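Local coordinates for uncharacterized protein (Bacteroides ovatus, PDB 4IRT), which is of unknown function but, as a putative neuraminidase of the BNR repeat-like family, probably acts on sialic acid-containing glycans, at residues V283-G287 against K288-Q292. Residues are numbered along the deposited sequence; the frame is centred on the assembly and turned at random.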
loop_
_atom_site.group_PDB
_atom_site.type_symbol
_atom_site.label_atom_id
_atom_site.label_comp_id
_atom_site.label_asym_id
_atom_site.label_seq_id
_atom_site.Cartn_x
_atom_site.Cartn_y
_atom_site.Cartn_z
ATOM N N VAL A 283 -8.403 -6.987 11.081
ATOM C CA VAL A 283 -9.144 -8.205 10.751
ATOM C C VAL A 283 -8.094 -9.228 10.340
ATOM O O VAL A 283 -7.256 -8.945 9.496
ATOM C CB VAL A 283 -10.113 -7.931 9.599
ATOM C CG1 VAL A 283 -10.787 -9.187 9.065
ATOM C CG2 VAL A 283 -11.121 -6.866 9.983
ATOM N N TRP A 284 -8.154 -10.429 10.892
ATOM C CA TRP A 284 -7.177 -11.455 10.568
ATOM C C TRP A 284 -7.764 -12.848 10.691
ATOM O O TRP A 284 -8.815 -13.038 11.329
ATOM C CB TRP A 284 -5.940 -11.327 11.470
ATOM C CG TRP A 284 -6.109 -11.880 12.888
ATOM C CD1 TRP A 284 -5.661 -13.096 13.365
ATOM C CD2 TRP A 284 -6.765 -11.240 13.994
ATOM N NE1 TRP A 284 -6.012 -13.239 14.692
ATOM C CE2 TRP A 284 -6.703 -12.134 15.095
ATOM C CE3 TRP A 284 -7.434 -10.014 14.157
ATOM C CZ2 TRP A 284 -7.235 -11.825 16.327
ATOM C CZ3 TRP A 284 -7.949 -9.711 15.393
ATOM C CH2 TRP A 284 -7.861 -10.637 16.466
ATOM N N ASN A 285 -7.091 -13.798 10.056
ATOM C CA ASN A 285 -7.524 -15.189 10.034
ATOM C C ASN A 285 -6.419 -16.034 10.626
ATOM O O ASN A 285 -5.264 -15.836 10.273
ATOM C CB ASN A 285 -7.799 -15.641 8.605
ATOM C CG ASN A 285 -8.378 -17.046 8.539
ATOM O OD1 ASN A 285 -7.641 -18.033 8.527
ATOM N ND2 ASN A 285 -9.705 -17.135 8.533
ATOM N N ASP A 286 -6.776 -16.915 11.553
ATOM C CA ASP A 286 -5.804 -17.724 12.312
ATOM C C ASP A 286 -5.576 -19.123 11.713
ATOM O O ASP A 286 -4.871 -19.975 12.294
ATOM C CB ASP A 286 -6.211 -17.798 13.795
ATOM C CG ASP A 286 -7.532 -18.502 14.019
ATOM O OD1 ASP A 286 -8.009 -19.204 13.100
ATOM O OD2 ASP A 286 -8.095 -18.355 15.134
ATOM N N GLY A 287 -6.137 -19.336 10.544
ATOM C CA GLY A 287 -6.108 -20.616 9.845
ATOM C C GLY A 287 -7.496 -21.221 9.870
ATOM O O GLY A 287 -7.854 -21.981 8.988
ATOM N N LYS A 288 -8.289 -20.872 10.885
ATOM C CA LYS A 288 -9.592 -21.504 11.073
ATOM C C LYS A 288 -10.755 -20.538 11.133
ATOM O O LYS A 288 -11.864 -20.912 10.804
ATOM C CB LYS A 288 -9.577 -22.318 12.377
ATOM C CG LYS A 288 -8.485 -23.379 12.486
ATOM C CD LYS A 288 -8.479 -24.366 11.322
ATOM C CE LYS A 288 -9.700 -25.280 11.309
ATOM N NZ LYS A 288 -9.505 -26.480 12.176
HETATM N N MSE A 289 -10.509 -19.324 11.629
HETATM C CA MSE A 289 -11.571 -18.342 11.826
HETATM C C MSE A 289 -11.054 -16.934 11.610
HETATM O O MSE A 289 -9.879 -16.614 11.917
HETATM C CB MSE A 289 -12.127 -18.367 13.258
HETATM C CG MSE A 289 -12.865 -19.644 13.678
HETATM SE SE MSE A 289 -14.728 -19.673 13.023
HETATM C CE MSE A 289 -15.549 -18.387 14.274
ATOM N N TRP A 290 -11.954 -16.075 11.136
ATOM C CA TRP A 290 -11.715 -14.627 11.063
ATOM C C TRP A 290 -12.065 -13.952 12.399
ATOM O O TRP A 290 -12.977 -14.369 13.118
ATOM C CB TRP A 290 -12.524 -13.981 9.938
ATOM C CG TRP A 290 -12.037 -14.308 8.563
ATOM C CD1 TRP A 290 -12.561 -15.247 7.702
ATOM C CD2 TRP A 290 -10.943 -13.709 7.876
ATOM N NE1 TRP A 290 -11.870 -15.252 6.539
ATOM C CE2 TRP A 290 -10.865 -14.318 6.614
ATOM C CE3 TRP A 290 -10.027 -12.708 8.204
ATOM C CZ2 TRP A 290 -9.899 -13.975 5.689
ATOM C CZ3 TRP A 290 -9.099 -12.362 7.286
ATOM C CH2 TRP A 290 -9.036 -12.978 6.042
ATOM N N HIS A 291 -11.284 -12.934 12.742
ATOM C CA HIS A 291 -11.439 -12.163 13.966
ATOM C C HIS A 291 -11.326 -10.692 13.626
ATOM O O HIS A 291 -10.797 -10.339 12.586
ATOM C CB HIS A 291 -10.309 -12.496 14.964
ATOM C CG HIS A 291 -10.156 -13.957 15.249
ATOM N ND1 HIS A 291 -10.921 -14.612 16.191
ATOM C CD2 HIS A 291 -9.313 -14.885 14.741
ATOM C CE1 HIS A 291 -10.569 -15.891 16.236
ATOM N NE2 HIS A 291 -9.590 -16.080 15.368
ATOM N N GLN A 292 -11.831 -9.848 14.521
ATOM C CA GLN A 292 -11.709 -8.419 14.400
ATOM C C GLN A 292 -11.374 -7.830 15.762
ATOM O O GLN A 292 -11.781 -8.381 16.791
ATOM C CB GLN A 292 -13.029 -7.797 13.917
ATOM C CG GLN A 292 -14.215 -8.066 14.858
ATOM C CD GLN A 292 -15.500 -7.332 14.464
ATOM O OE1 GLN A 292 -15.490 -6.141 14.174
ATOM N NE2 GLN A 292 -16.626 -8.039 14.539
#
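One face of the Trp-284 indole covers His-291 CB, 3.4 Å from the centroid of the six-membered ring, in a CH-pi contact; the imidazole is slid off the five-membered ring, the planes 30° apart, and the two rings barely overlap. On the other side of the sheet Trp-290 presents a face to Asn-285, CB lying 3.6 Å from the centroid of its six-membered ring and ND2 above the five-membered part, with the backbone N of Trp-284 at its edge, in plane, while Val-283 CG1 approaches obliquely. Tyr-211 meets Trp-290 edge-to-face, and Trp-290 NE1 hydrogen-bonds to the Glu-239 carboxylate. At the imidazole edge, His-291 NE2 gives a nearly straight bond (2.7 Å, 169°) to Asp-286 OD2, arriving from above the carboxylate plane. With CG between backbone N and carbonyl carbon (chi1 64°), Asp-286 turns its carboxylate back over the turn, where OD1 accepts from Lys-288 N (2.8 Å) and Met-289 N (2.9 Å). Asn-285 OD1 accepts from Gly-287 N in an Asx turn, and Gly-287, lacking a side chain, suits the positive phi there. This tight hairpin closes the outer edge of a four-stranded propeller blade. Two backbone N-H groups probably stabilise the carboxylate's charge, which may raise His-291's proton affinity.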